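Local coordinates for O-ureido-L-serine synthase (Streptomyces lavendulae, PDB 3X44) that joins hydroxyurea to O-acetyl-L-serine with the help of pyridoxal 5'-phosphate, giving O-ureido-L-serine for the biosynthesis of the antibiotic D-cycloserine, at the interface of chains A and B and the interface of chains A and C. Coordinates in Å, arbitrary orientation; residue numbers count along the deposited sequence, not the author numbering. Chains: chain A/B/C, O-ureido-L-serine synthase.

Contact 1 and contact 2 lie about 37 Å apart, measured between the centres of their C-alpha atoms, and join chain A to two different neighbours in the homotetramer. They share no residue and no helix. Contact 1 sets helix 99-107 of chain A against two phenylalanines and a valine of chain B, without a direct polar bond. Contact 2 pairs helices 147-164 of chains A and C, flanked by helices 180-192, with water filling in for direct polar bonds. Both interfaces are two-fold symmetric, so each patch has a twin with the chains exchanged. One subunit thus uses separate surfaces to build a tetramer.

Contact 1: the interface of chains A and B. Residues chain A 103-104, 106-107; chain B 261, 303, 306.
A:Leu104 and A:Ala107 approach B:Phe261 from the same side of its ring plane. The CD2 methyl of A:Leu104 comes in past the CD2-CE2 rim, 3.2 Å from CE2 of B:Phe261, and the two side chains meet at about a right angle. The CB methyl of A:Ala107 sits above the opposite rim, 3.6 Å from CE1 of B:Phe261. The ring is carried toward helix 99-107 of chain A by a first torsion that places CG anti to the backbone N (chi1 -170°).

B:Phe303 supplies the second aromatic surface. The aliphatic stem of A:Lys103 crosses its ring obliquely, on one side of the plane and just outside the CD2-CE2 rim, with CB 3.7 Å from CE2 of B:Phe303. The backbone O of A:Lys103 instead meets the ring edge in plane, 3.4 Å from the same CE2 of B:Phe303, where ring hydrogens would suit its partial negative charge. CZ of this ring also reaches CB of A:Ala107, at 4.0 Å.

Behind this shell, the two phenylalanine rings stand nearly perpendicular and meet at their edges, so each may limit the other's shift. CG1 of B:Val306 abuts the B:Phe303 edge in plane and lies 4.1 Å from CB of A:Arg106.

The patch docks helix 99-107, between strands 88-94 and 111-115 of chain A, on the 3-10 turn 301-303 of chain B, the following loop with B:Val306 and the separate loop of B:Phe261.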
loop_
_atom_site.group_PDB
_atom_site.type_symbol
_atom_site.label_atom_id
_atom_site.label_comp_id
_atom_site.label_asym_id
_atom_site.label_seq_id
_atom_site.Cartn_x
_atom_site.Cartn_y
_atom_site.Cartn_z
ATOM N N LYS A 103 3.046 22.395 23.592
ATOM C CA LYS A 103 2.404 21.268 24.241
ATOM C C LYS A 103 2.733 19.945 23.578
ATOM O O LYS A 103 2.914 18.931 24.259
ATOM C CB LYS A 103 0.887 21.474 24.269
ATOM C CG LYS A 103 0.427 22.430 25.359
ATOM C CD LYS A 103 -1.086 22.571 25.373
ATOM C CE LYS A 103 -1.538 23.530 26.462
ATOM N NZ LYS A 103 -2.652 22.950 27.253
ATOM N N LEU A 104 2.821 19.948 22.253
ATOM C CA LEU A 104 3.122 18.721 21.531
ATOM C C LEU A 104 4.536 18.259 21.846
ATOM O O LEU A 104 4.776 17.072 22.082
ATOM C CB LEU A 104 2.939 18.935 20.027
ATOM C CG LEU A 104 1.496 18.752 19.534
ATOM C CD1 LEU A 104 1.469 18.679 18.013
ATOM C CD2 LEU A 104 0.913 17.482 20.123
ATOM N N ARG A 106 6.154 18.868 24.499
ATOM C CA ARG A 106 6.086 18.381 25.869
ATOM C C ARG A 106 5.487 16.981 25.940
ATOM O O ARG A 106 5.972 16.130 26.683
ATOM C CB ARG A 106 5.245 19.330 26.729
ATOM C CG ARG A 106 5.892 20.676 26.969
ATOM C CD ARG A 106 6.964 20.568 28.034
ATOM N NE ARG A 106 7.331 21.875 28.560
ATOM C CZ ARG A 106 8.450 22.120 29.233
ATOM N NH1 ARG A 106 9.316 21.143 29.463
ATOM N NH2 ARG A 106 8.702 23.345 29.676
ATOM N N ALA A 107 4.437 16.746 25.156
ATOM C CA ALA A 107 3.764 15.455 25.142
ATOM C C ALA A 107 4.719 14.304 24.833
ATOM O O ALA A 107 4.658 13.247 25.466
ATOM C CB ALA A 107 2.620 15.473 24.133
ATOM N N PHE B 261 1.145 9.562 20.129
ATOM C CA PHE B 261 0.292 10.544 20.785
ATOM C C PHE B 261 -1.180 10.295 20.465
ATOM O O PHE B 261 -1.640 10.584 19.365
ATOM C CB PHE B 261 0.699 11.947 20.326
ATOM C CG PHE B 261 0.066 13.051 21.112
ATOM C CD1 PHE B 261 0.007 12.987 22.502
ATOM C CD2 PHE B 261 -0.474 14.160 20.462
ATOM C CE1 PHE B 261 -0.578 14.009 23.233
ATOM C CE2 PHE B 261 -1.061 15.189 21.184
ATOM C CZ PHE B 261 -1.115 15.116 22.574
ATOM N N PHE B 303 -3.323 17.259 29.917
ATOM C CA PHE B 303 -2.235 18.208 30.054
ATOM C C PHE B 303 -2.230 18.966 31.383
ATOM O O PHE B 303 -1.645 20.048 31.489
ATOM C CB PHE B 303 -2.263 19.185 28.876
ATOM C CG PHE B 303 -1.698 18.604 27.607
ATOM C CD1 PHE B 303 -2.467 17.759 26.809
ATOM C CD2 PHE B 303 -0.390 18.895 27.215
ATOM C CE1 PHE B 303 -1.947 17.211 25.641
ATOM C CE2 PHE B 303 0.141 18.354 26.052
ATOM C CZ PHE B 303 -0.635 17.508 25.261
ATOM N N VAL B 306 1.061 20.518 32.849
ATOM C CA VAL B 306 2.028 20.701 31.775
ATOM C C VAL B 306 2.518 22.142 31.736
ATOM O O VAL B 306 1.733 23.079 31.705
ATOM C CB VAL B 306 1.437 20.319 30.401
ATOM C CG1 VAL B 306 2.361 20.792 29.288
ATOM C CG2 VAL B 306 1.247 18.803 30.321
#

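Contact 2: the interface of chains A and C. Residues chain A 158, 161-162, 192; chain C 154, 158, 188.
Helices 147-164 of chains A and C cross here in a roughly antiparallel pair, which brings Ser158 against its own copy near the two-fold axis of the interface. CB of A:Ser158 touches CB of C:Ser158 at 3.6 Å, and the CB of each serine also packs against the backbone carbonyl O of the other. The small side chains are consistent with the close approach of the two helices. No hydroxyl bonds across: in chain C, OG turns back into its own helix and donates to the carbonyl O of C:Glu154, 2.6 Å away. A first torsion that leaves OG anti to the carbonyl carbon (chi1 -64°) allows this return. The same C:Glu154 carbonyl O lies 3.4 Å from N of A:Ala162, a packing contact and not a bond.

One turn further along, A:Leu161 lies over the C:Glu154 stem at about a right angle. Its two methyls divide the work. CD2 of A:Leu161 meets the CG methylene of C:Glu154, while CD1 points tip to tip at the CE methyl of C:Met188, 3.9 Å away. C:Met188, on helix 180-192, is bent at both chi2 and chi3, and the bend swings CE to where it also packs against CB of A:Ala192, at 3.8 Å.

The carboxylate of C:Glu154 reaches chain A through water. Water 1 lies 2.6 Å from OE1 of C:Glu154 and equally near the backbone O of A:Leu161. Water 2 joins OE2 of C:Glu154 to the backbone O of A:Ala192, the last residue of its helix. Water between acceptors on both sides can donate to each, and may ease the meeting of a carboxylate with carbonyls at the C-terminal ends of two helices.

Within chain C, the C:Ser158 hydroxyl approaches the C:Glu154 carbonyl from above, 65° out of the carbonyl plane, with a C=O...OG angle of 112°.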
loop_
_atom_site.group_PDB
_atom_site.type_symbol
_atom_site.label_atom_id
_atom_site.label_comp_id
_atom_site.label_asym_id
_atom_site.label_seq_id
_atom_site.Cartn_x
_atom_site.Cartn_y
_atom_site.Cartn_z
ATOM N N SER A 158 10.218 10.671 -4.587
ATOM C CA SER A 158 9.903 9.369 -5.177
ATOM C C SER A 158 8.404 9.100 -5.195
ATOM O O SER A 158 7.890 8.480 -6.127
ATOM C CB SER A 158 10.613 8.244 -4.414
ATOM O OG SER A 158 12.014 8.272 -4.645
ATOM N N LEU A 161 6.893 11.462 -7.981
ATOM C CA LEU A 161 7.173 10.953 -9.317
ATOM C C LEU A 161 6.424 9.666 -9.638
ATOM O O LEU A 161 5.964 9.478 -10.770
ATOM C CB LEU A 161 8.672 10.734 -9.494
ATOM C CG LEU A 161 9.501 12.019 -9.596
ATOM C CD1 LEU A 161 10.978 11.697 -9.385
ATOM C CD2 LEU A 161 9.272 12.659 -10.966
ATOM N N ALA A 162 6.303 8.785 -8.648
ATOM C CA ALA A 162 5.595 7.521 -8.842
ATOM C C ALA A 162 4.118 7.780 -9.112
ATOM O O ALA A 162 3.527 7.183 -10.011
ATOM C CB ALA A 162 5.745 6.630 -7.603
ATOM N N ALA A 192 14.453 13.956 -13.609
ATOM C CA ALA A 192 13.388 13.166 -14.228
ATOM C C ALA A 192 12.330 13.946 -15.018
ATOM O O ALA A 192 11.898 13.492 -16.076
ATOM C CB ALA A 192 12.709 12.289 -13.161
ATOM N N GLU C 154 11.201 7.509 -12.999
ATOM C CA GLU C 154 10.061 7.876 -12.167
ATOM C C GLU C 154 9.406 6.797 -11.317
ATOM O O GLU C 154 8.785 7.104 -10.299
ATOM C CB GLU C 154 9.001 8.553 -13.045
ATOM C CG GLU C 154 9.546 9.751 -13.828
ATOM C CD GLU C 154 8.666 10.161 -14.999
ATOM O OE1 GLU C 154 7.427 10.202 -14.844
ATOM O OE2 GLU C 154 9.219 10.454 -16.078
ATOM N N SER C 158 12.153 5.311 -8.168
ATOM C CA SER C 158 11.403 5.815 -7.020
ATOM C C SER C 158 11.061 4.728 -6.007
ATOM O O SER C 158 10.940 5.004 -4.813
ATOM C CB SER C 158 10.110 6.489 -7.494
ATOM O OG SER C 158 10.396 7.634 -8.282
ATOM N N MET C 188 19.078 8.444 -11.489
ATOM C CA MET C 188 18.446 8.917 -10.267
ATOM C C MET C 188 19.358 8.599 -9.080
ATOM O O MET C 188 19.504 9.402 -8.160
ATOM C CB MET C 188 17.079 8.253 -10.083
ATOM C CG MET C 188 16.010 8.691 -11.101
ATOM S SD MET C 188 15.873 10.490 -11.441
ATOM C CE MET C 188 14.716 10.999 -10.209
HETATM O O HOH W 1 6.470 11.189 -12.653
HETATM O O HOH W 2 12.005 10.794 -16.443
#